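Local coordinates for zinc phosphodiesterase ELAC protein 1 (Homo sapiens, PDB 3ZWF) that cleaves surplus 3' nucleotides from tRNA precursors and, in tRNA repair, removes a 2',3'-cyclic phosphate, as a two-zinc phosphodiesterase of the RNase Z family, at residues A[40-43]-A[44-47]; A[275-278]-A[279-282]; A[291-294]-A[295-299]. One frame throughout, in Å; residues are numbered along the deposited sequence.

Contact 1 (A[40-43]-A[44-47]); sequences QTQL and MKSQ. With EDO (1,2-ethanediol), chain K; EDO (1,2-ethanediol), chain J.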
ATOM      1  N   GLN A  40       2.148  -0.105  -7.934  1.00 24.87           N
ATOM      2  CA  GLN A  40       3.543  -0.211  -8.404  1.00 25.75           C
ATOM      3  C   GLN A  40       3.851  -1.584  -9.019  1.00 26.48           C
ATOM      4  O   GLN A  40       4.608  -1.696  -9.990  1.00 27.38           O
ATOM      5  CB  GLN A  40       4.545   0.148  -7.296  1.00 25.85           C
ATOM      6  CG  GLN A  40       4.485  -0.767  -6.071  1.00 25.97           C
ATOM      7  CD  GLN A  40       5.661  -0.553  -5.158  1.00 29.13           C
ATOM      8  OE1 GLN A  40       6.819  -0.751  -5.573  1.00 32.75           O
ATOM      9  NE2 GLN A  40       5.380  -0.183  -3.885  1.00 27.64           N
ATOM     10  N   THR A  41       3.287  -2.651  -8.446  1.00 26.25           N
ATOM     11  CA  THR A  41       3.496  -4.019  -8.918  0.50 27.02           C
ATOM     12  C   THR A  41       2.714  -4.256 -10.223  1.00 27.28           C
ATOM     13  O   THR A  41       3.173  -4.930 -11.146  1.00 28.26           O
ATOM     14  CB  THR A  41       3.127  -4.996  -7.769  0.50 26.92           C
ATOM     15  OG1 THR A  41       1.811  -4.713  -7.267  0.50 27.04           O
ATOM     16  CG2 THR A  41       4.048  -4.728  -6.628  0.50 26.77           C
ATOM     17  N   GLN A  42       1.535  -3.662 -10.314  1.00 26.54           N
ATOM     18  CA  GLN A  42       0.775  -3.746 -11.570  1.00 26.88           C
ATOM     19  C   GLN A  42       1.566  -3.071 -12.696  1.00 27.65           C
ATOM     20  O   GLN A  42       1.617  -3.573 -13.817  1.00 28.57           O
ATOM     21  CB  GLN A  42      -0.633  -3.113 -11.459  1.00 26.77           C
ATOM     22  CG  GLN A  42      -1.537  -3.864 -10.483  1.00 27.32           C
ATOM     23  CD  GLN A  42      -1.881  -5.281 -10.960  1.00 27.33           C
ATOM     24  OE1 GLN A  42      -1.142  -6.230 -10.724  1.00 30.75           O
ATOM     25  NE2 GLN A  42      -3.035  -5.418 -11.595  1.00 27.69           N
ATOM     26  N   LEU A  43       2.124  -1.896 -12.410  1.00 27.39           N
ATOM     27  CA  LEU A  43       3.004  -1.212 -13.371  1.00 28.27           C
ATOM     28  C   LEU A  43       4.140  -2.088 -13.837  1.00 29.70           C
ATOM     29  O   LEU A  43       4.387  -2.201 -15.033  1.00 31.33           O
ATOM     30  CB  LEU A  43       3.588   0.068 -12.800  1.00 28.00           C
ATOM     31  CG  LEU A  43       2.635   1.229 -12.785  1.00 28.79           C
ATOM     32  CD1 LEU A  43       3.162   2.365 -11.884  1.00 28.23           C
ATOM     33  CD2 LEU A  43       2.370   1.737 -14.271  1.00 30.84           C
ATOM     34  N   MET A  44       4.797  -2.787 -12.896  1.00 29.55           N
ATOM     35  CA  MET A  44       5.877  -3.682 -13.274  1.00 31.52           C
ATOM     36  C   MET A  44       5.428  -4.771 -14.238  1.00 32.84           C
ATOM     37  O   MET A  44       6.140  -5.073 -15.177  1.00 35.90           O
ATOM     38  CB  MET A  44       6.550  -4.279 -12.022  1.00 32.26           C
ATOM     39  CG  MET A  44       7.175  -3.228 -11.188  1.00 33.71           C
ATOM     40  SD  MET A  44       7.716  -4.044  -9.658  1.00 39.20           S
ATOM     41  CE  MET A  44       9.126  -4.978 -10.227  1.00 44.59           C
ATOM     42  N   LYS A  45       4.240  -5.341 -14.006  1.00 32.04           N
ATOM     43  CA  LYS A  45       3.684  -6.423 -14.817  1.00 33.72           C
ATOM     44  C   LYS A  45       3.244  -5.916 -16.190  1.00 33.26           C
ATOM     45  O   LYS A  45       3.218  -6.669 -17.137  1.00 34.96           O
ATOM     46  CB  LYS A  45       2.468  -7.066 -14.138  1.00 34.50           C
ATOM     47  CG  LYS A  45       2.822  -7.965 -12.910  1.00 37.10           C
ATOM     48  CD  LYS A  45       1.653  -8.236 -11.913  1.00 41.14           C
ATOM     49  CE  LYS A  45       0.402  -8.887 -12.452  1.00 48.11           C
ATOM     50  NZ  LYS A  45      -0.780  -8.709 -11.470  1.00 39.51           N
ATOM     51  N   SER A  46       2.917  -4.629 -16.261  1.00 31.96           N
ATOM     52  CA  SER A  46       2.465  -4.002 -17.504  1.00 32.62           C
ATOM     53  C   SER A  46       3.621  -3.686 -18.456  1.00 35.57           C
ATOM     54  O   SER A  46       4.781  -3.809 -18.107  1.00 36.63           O
ATOM     55  CB  SER A  46       1.685  -2.730 -17.191  1.00 31.33           C
ATOM     56  OG  SER A  46       2.561  -1.641 -16.957  1.00 30.85           O
ATOM     57  N   GLN A  47       3.290  -3.235 -19.665  1.00 37.40           N
ATOM     58  CA  GLN A  47       4.309  -2.703 -20.603  1.00 40.49           C
ATOM     59  C   GLN A  47       4.789  -1.284 -20.285  1.00 39.56           C
ATOM     60  O   GLN A  47       5.702  -0.774 -20.927  1.00 44.55           O
ATOM     61  CB  GLN A  47       3.819  -2.769 -22.060  1.00 41.22           C
TER
HETATM   62  C1  EDO K1370      -1.708  -5.466  -7.620  1.00 28.60           C
HETATM   63  O1  EDO K1370      -2.880  -5.507  -6.826  1.00 25.32           O
HETATM   64  C2  EDO K1370      -0.946  -6.759  -7.879  1.00 42.74           C
HETATM   65  O2  EDO K1370       0.285  -6.445  -8.515  1.00 31.78           O
HETATM   66  C1  EDO J1369      -0.445  -6.193  -4.847  1.00 32.41           C
HETATM   67  O1  EDO J1369      -1.702  -5.783  -4.317  1.00 27.53           O
HETATM   68  C2  EDO J1369       0.744  -5.524  -4.221  1.00 32.81           C
HETATM   69  O2  EDO J1369       1.917  -5.694  -4.939  1.00 33.34           O
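Gln42 and Lys45, one short turn apart on helix 39-45, lie side by side with their polar ends pointing the same way. Lys45 NZ gives a hydrogen bond to Gln42 OE1 at 2.6 Å, lying in the plane of the amide and on a lone pair of the oxygen. Two bends bring the groups together: Gln42 folds at chi2 (-66°), and Lys45 turns at chi3 (58°), which swings CE and NZ toward Gln42 OE1. The same oxygen accepts a second bond, 2.6 Å long, from O2 of an ethanediol (chain K) that probably came from the crystallisation liquor. With NE2 bonded to Leu6 O, the glutamine plane is held from both ends, a task suited to an amide that can accept and donate at once.

Met44 leaves the helix on a different side: its CG passes Gln40 O at 3.2 Å, while Met44 N bonds to that carbonyl in the ordinary helical pattern. The helix ends with Lys45, and Ser46 is the first residue to leave helical angles. Ser46 OG donates to Leu43 O at 2.7 Å, and Ser46 N still reaches Gln42 O at 3.0 Å. A small hydroxyl suits this end because it can occupy a last-turn carbonyl and also bond to Leu48 N.

The helix links strands 29-33 and 53-57 in a beta-alpha-beta unit of the metallo-beta-lactamase fold; Gln40 and Leu43 pack on Leu72 of helix 69-79, and Met44 and Lys45 meet Pro15 of the second subunit.

Contact 2 (A[275-278]-A[279-282]); sequences TLDD and AQMD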
ATOM      1  N   THR A 275     -19.885  -0.008  -9.771  1.00 25.18           N
ATOM      2  CA  THR A 275     -19.525  -0.903  -8.662  1.00 24.99           C
ATOM      3  C   THR A 275     -20.446  -2.119  -8.547  1.00 25.43           C
ATOM      4  O   THR A 275     -19.983  -3.266  -8.383  1.00 25.86           O
ATOM      5  CB  THR A 275     -19.409  -0.158  -7.303  1.00 24.83           C
ATOM      6  OG1 THR A 275     -18.443   0.897  -7.416  1.00 24.44           O
ATOM      7  CG2 THR A 275     -19.009  -1.149  -6.213  1.00 24.80           C
ATOM      8  N   LEU A 276     -21.754  -1.882  -8.679  1.00 25.92           N
ATOM      9  CA  LEU A 276     -22.733  -2.932  -8.514  1.00 26.46           C
ATOM     10  C   LEU A 276     -23.639  -2.962  -9.737  1.00 26.94           C
ATOM     11  O   LEU A 276     -23.712  -1.997 -10.494  1.00 26.97           O
ATOM     12  CB  LEU A 276     -23.604  -2.684  -7.286  1.00 26.87           C
ATOM     13  CG  LEU A 276     -22.906  -2.714  -5.943  1.00 27.13           C
ATOM     14  CD1 LEU A 276     -23.903  -2.454  -4.825  1.00 30.00           C
ATOM     15  CD2 LEU A 276     -22.276  -4.096  -5.817  1.00 27.36           C
ATOM     16  N   ASP A 277     -24.329  -4.074  -9.894  1.00 27.46           N
ATOM     17  CA  ASP A 277     -25.269  -4.228 -10.996  1.00 29.45           C
ATOM     18  C   ASP A 277     -26.542  -3.435 -10.706  1.00 28.77           C
ATOM     19  O   ASP A 277     -26.796  -3.001  -9.571  1.00 28.67           O
ATOM     20  CB  ASP A 277     -25.607  -5.690 -11.248  1.00 32.74           C
ATOM     21  CG  ASP A 277     -26.170  -6.358 -10.029  1.00 38.78           C
ATOM     22  OD1 ASP A 277     -25.385  -6.665  -9.112  1.00 49.54           O
ATOM     23  OD2 ASP A 277     -27.400  -6.509  -9.957  1.00 39.40           O
ATOM     24  N   ASP A 278     -27.337  -3.225 -11.731  1.00 29.92           N
ATOM     25  CA  ASP A 278     -28.510  -2.325 -11.623  1.00 30.59           C
ATOM     26  C   ASP A 278     -29.540  -2.774 -10.598  1.00 31.41           C
ATOM     27  O   ASP A 278     -30.215  -1.952 -10.007  1.00 33.14           O
ATOM     28  CB  ASP A 278     -29.228  -2.184 -12.975  1.00 31.48           C
ATOM     29  CG  ASP A 278     -28.415  -1.428 -13.998  1.00 31.45           C
ATOM     30  OD1 ASP A 278     -27.645  -0.547 -13.642  1.00 32.60           O
ATOM     31  OD2 ASP A 278     -28.568  -1.711 -15.200  1.00 32.63           O
ATOM     32  N   ALA A 279     -29.681  -4.081 -10.414  1.00 32.35           N
ATOM     33  CA  ALA A 279     -30.608  -4.613  -9.406  1.00 35.12           C
ATOM     34  C   ALA A 279     -30.230  -4.159  -7.975  1.00 35.62           C
ATOM     35  O   ALA A 279     -31.058  -4.161  -7.076  1.00 37.98           O
ATOM     36  CB  ALA A 279     -30.653  -6.122  -9.490  1.00 41.56           C
ATOM     37  N   GLN A 280     -28.975  -3.780  -7.781  1.00 32.80           N
ATOM     38  CA  GLN A 280     -28.497  -3.259  -6.463  1.00 33.32           C
ATOM     39  C   GLN A 280     -28.292  -1.748  -6.434  1.00 32.20           C
ATOM     40  O   GLN A 280     -27.450  -1.227  -5.680  1.00 30.87           O
ATOM     41  CB  GLN A 280     -27.205  -3.949  -6.059  1.00 35.06           C
ATOM     42  CG  GLN A 280     -27.291  -5.478  -6.066  1.00 38.21           C
ATOM     43  CD  GLN A 280     -26.107  -6.132  -5.383  1.00 38.83           C
ATOM     44  OE1 GLN A 280     -25.246  -6.735  -6.019  1.00 46.29           O
ATOM     45  NE2 GLN A 280     -26.057  -5.996  -4.092  1.00 34.68           N
ATOM     46  N   MET A 281     -29.094  -1.037  -7.218  1.00 32.10           N
ATOM     47  CA  MET A 281     -28.969   0.414  -7.346  1.00 33.66           C
ATOM     48  C   MET A 281     -29.126   1.107  -5.993  1.00 34.97           C
ATOM     49  O   MET A 281     -28.385   2.036  -5.703  1.00 33.81           O
ATOM     50  CB  MET A 281     -29.983   0.983  -8.322  1.00 34.84           C
ATOM     51  CG  MET A 281     -29.703   2.428  -8.696  1.00 36.14           C
ATOM     52  SD  MET A 281     -30.777   3.052 -10.008  1.00 43.71           S
ATOM     53  CE  MET A 281     -30.229   2.084 -11.421  1.00 42.53           C
ATOM     54  N   ASP A 282     -30.082   0.659  -5.186  1.00 35.98           N
ATOM     55  CA  ASP A 282     -30.298   1.263  -3.856  1.00 39.38           C
ATOM     56  C   ASP A 282     -29.053   1.131  -2.981  1.00 35.92           C
ATOM     57  O   ASP A 282     -28.591   2.113  -2.406  1.00 39.33           O
ATOM     58  CB  ASP A 282     -31.514   0.650  -3.146  1.00 44.46           C
ATOM     59  CG  ASP A 282     -32.834   1.064  -3.763  1.00 49.69           C
ATOM     60  OD1 ASP A 282     -32.866   2.054  -4.526  1.00 61.10           O
ATOM     61  OD2 ASP A 282     -33.847   0.389  -3.487  1.00 59.89           O
TER
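A local turn contact at the protein surface joins Leu276 and Asp277 to Gln280, where the loop after strand 269-273 tightens into helix 281-286. Leu276 reaches the Gln280 side chain roughly at a right angle, its CD1 methyl 3.8 Å from Gln280 CB. The aliphatic root of the glutamine thus gives the leucine a nonpolar surface, and its amide is carried on along an extended chain.

Two successive backbone bonds wind the chain: Gln280 N to Asp277 O at 2.9 Å and Met281 N to Asp278 O at 3.1 Å. Each spans three residues, and each donor stands above the carbonyl plane, 46° out of it for the first and 64° for the second, as in tight 3-10-like turns. Gln280 occupies the N-cap position of the helix that follows. In this metallo-beta-lactamase fold the loop begins close to the metal centre, for Thr275 OG1 bonds to ND1 of His311, a zinc ligand.

Asp277 folds its carboxylate back over the turn: with CG between its own N and carbonyl carbon (chi1 57°), OD2 comes 3.3 Å from Ala279 CB and accepts a weak bond from Ala279 N. The small alanine methyl lets the carboxylate approach. Asp278 swings its acid the other way, where OD1 bonds to Thr291 OG1 and Gln293 N; Met281 lays its flexible thioether chain against Met294 of helix 292-301.

Contact 3 (A[291-294]-A[295-299]); sequences TPQM and AATFA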
ATOM      1  N   THR A 291     -24.316   2.231 -10.824  1.00 27.46           N
ATOM      2  CA  THR A 291     -24.554   0.971 -11.510  1.00 27.58           C
ATOM      3  C   THR A 291     -24.419   1.217 -13.035  1.00 27.86           C
ATOM      4  O   THR A 291     -24.259   2.365 -13.469  1.00 28.03           O
ATOM      5  CB  THR A 291     -25.947   0.434 -11.189  1.00 28.29           C
ATOM      6  OG1 THR A 291     -26.923   1.285 -11.783  1.00 29.09           O
ATOM      7  CG2 THR A 291     -26.168   0.328  -9.672  1.00 28.27           C
ATOM      8  N   PRO A 292     -24.445   0.143 -13.851  1.00 28.01           N
ATOM      9  CA  PRO A 292     -24.219   0.418 -15.265  1.00 28.39           C
ATOM     10  C   PRO A 292     -25.260   1.342 -15.918  1.00 29.27           C
ATOM     11  O   PRO A 292     -24.897   2.148 -16.762  1.00 29.55           O
ATOM     12  CB  PRO A 292     -24.287  -0.966 -15.894  1.00 28.59           C
ATOM     13  CG  PRO A 292     -23.749  -1.873 -14.812  1.00 27.95           C
ATOM     14  CD  PRO A 292     -24.336  -1.307 -13.557  1.00 27.83           C
ATOM     15  N   GLN A 293     -26.512   1.230 -15.498  1.00 29.80           N
ATOM     16  CA  GLN A 293     -27.545   2.120 -16.064  1.00 30.80           C
ATOM     17  C   GLN A 293     -27.285   3.582 -15.698  1.00 30.83           C
ATOM     18  O   GLN A 293     -27.533   4.483 -16.480  1.00 31.55           O
ATOM     19  CB  GLN A 293     -28.937   1.693 -15.643  1.00 31.97           C
ATOM     20  CG  GLN A 293     -30.061   2.488 -16.378  1.00 34.25           C
ATOM     21  CD  GLN A 293     -29.978   2.526 -17.921  1.00 36.77           C
ATOM     22  OE1 GLN A 293     -29.820   3.628 -18.528  1.00 40.70           O
ATOM     23  NE2 GLN A 293     -30.135   1.365 -18.556  1.00 33.59           N
ATOM     24  N   MET A 294     -26.739   3.821 -14.508  1.00 30.11           N
ATOM     25  CA  MET A 294     -26.474   5.212 -14.084  1.00 30.18           C
ATOM     26  C   MET A 294     -25.327   5.791 -14.900  1.00 29.90           C
ATOM     27  O   MET A 294     -25.389   6.956 -15.377  1.00 30.52           O
ATOM     28  CB  MET A 294     -26.138   5.290 -12.583  1.00 29.56           C
ATOM     29  CG  MET A 294     -27.291   4.883 -11.691  1.00 30.06           C
ATOM     30  SD  MET A 294     -26.779   4.580  -9.987  1.00 29.45           S
ATOM     31  CE  MET A 294     -26.016   6.176  -9.563  1.00 29.22           C
ATOM     32  N   ALA A 295     -24.313   4.962 -15.124  1.00 29.16           N
ATOM     33  CA  ALA A 295     -23.152   5.367 -15.910  1.00 28.99           C
ATOM     34  C   ALA A 295     -23.560   5.628 -17.376  1.00 29.98           C
ATOM     35  O   ALA A 295     -23.144   6.619 -17.980  1.00 30.55           O
ATOM     36  CB  ALA A 295     -22.049   4.322 -15.843  1.00 28.19           C
ATOM     37  N   ALA A 296     -24.383   4.728 -17.907  1.00 30.42           N
ATOM     38  CA  ALA A 296     -24.837   4.772 -19.300  1.00 31.81           C
ATOM     39  C   ALA A 296     -25.668   6.036 -19.559  1.00 34.47           C
ATOM     40  O   ALA A 296     -25.556   6.682 -20.596  1.00 33.94           O
ATOM     41  CB  ALA A 296     -25.649   3.514 -19.640  1.00 32.07           C
ATOM     42  N   THR A 297     -26.490   6.378 -18.577  1.00 35.97           N
ATOM     43  CA  THR A 297     -27.348   7.541 -18.666  1.00 35.29           C
ATOM     44  C   THR A 297     -26.486   8.814 -18.677  1.00 34.98           C
ATOM     45  O   THR A 297     -26.733   9.759 -19.471  1.00 36.27           O
ATOM     46  CB  THR A 297     -28.338   7.560 -17.493  1.00 36.24           C
ATOM     47  OG1 THR A 297     -29.250   6.476 -17.624  1.00 35.04           O
ATOM     48  CG2 THR A 297     -29.159   8.879 -17.477  1.00 41.94           C
ATOM     49  N   PHE A 298     -25.465   8.852 -17.824  1.00 33.69           N
ATOM     50  CA  PHE A 298     -24.517   9.983 -17.842  1.00 33.20           C
ATOM     51  C   PHE A 298     -23.735  10.073 -19.165  1.00 33.76           C
ATOM     52  O   PHE A 298     -23.562  11.165 -19.716  1.00 36.22           O
ATOM     53  CB  PHE A 298     -23.540   9.944 -16.667  1.00 33.41           C
ATOM     54  CG  PHE A 298     -22.580  11.084 -16.673  1.00 32.74           C
ATOM     55  CD1 PHE A 298     -23.025  12.389 -16.418  1.00 36.06           C
ATOM     56  CD2 PHE A 298     -21.256  10.887 -17.013  1.00 32.49           C
ATOM     57  CE1 PHE A 298     -22.135  13.451 -16.424  1.00 38.05           C
ATOM     58  CE2 PHE A 298     -20.349  11.952 -16.986  1.00 33.19           C
ATOM     59  CZ  PHE A 298     -20.792  13.229 -16.705  1.00 37.92           C
ATOM     60  N   ALA A 299     -23.280   8.924 -19.672  1.00 32.97           N
ATOM     61  CA  ALA A 299     -22.565   8.880 -20.969  1.00 33.91           C
ATOM     62  C   ALA A 299     -23.422   9.403 -22.130  1.00 35.56           C
ATOM     63  O   ALA A 299     -22.942  10.149 -22.994  1.00 39.18           O
ATOM     64  CB  ALA A 299     -22.117   7.480 -21.296  1.00 32.61           C
TER
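Helix 292-301 begins here, with Thr291 in the N-cap position and Gln293 and Thr297 facing each other one turn apart. Proline suits the first helical position, since the ring fixes phi (-61°) and an amide hydrogen is not needed there. Thr291 O accepts from Ala295 N at 3.1 Å and Pro292 O from Ala296 N at 2.9 Å, the regular i to i+4 ladder. The polar end of Thr291 is taken by Asp278, an acid from the preceding loop.

On the inner side the helix lies against parallel strands 269-273 and 306-310 of one sheet of the metallo-beta-lactamase fold. Ala295 packs on His272 and Leu309, where its small side chain allows close approach, and the Phe298 ring reaches Leu270 and His272. Phe298 N continues the ladder to Met294 O. With CG beside its own backbone N and the chain extended to sulfur, Met294 puts SD where Thr291 N makes a weak bond to it.

On the exposed side Gln293 is bent at chi2 (52°), which carries its amide forward along the helix toward Thr297, and its side chain runs askew to that of Thr297. OE1 of Gln293 lies 3.0 Å from Thr297 OG1. That hydroxyl donates to Gln293 O at 2.9 Å, while Thr297 N reaches the same oxygen from the opposite face of the carbonyl plane at 3.0 Å.

From the N terminus the chain first passes contact 1, on helix 39-45 and the turn that leaves it, in the beta-alpha-beta unit of the first sheet, where the second subunit also packs. More than two hundred residues later come contact 2, which turns the loop after strand 269-273 into helix 281-286, and contact 3, which opens helix 292-301. All three are local and follow in series; none encloses or crosses another. Contact 1 stands apart, its centre about 31 Å from that of contact 2 and 30 Å from that of contact 3. Contacts 2 and 3, with centres about 11 Å apart, touch directly, the turn that leads into helix 281-286 meeting the first residues of helix 292-301.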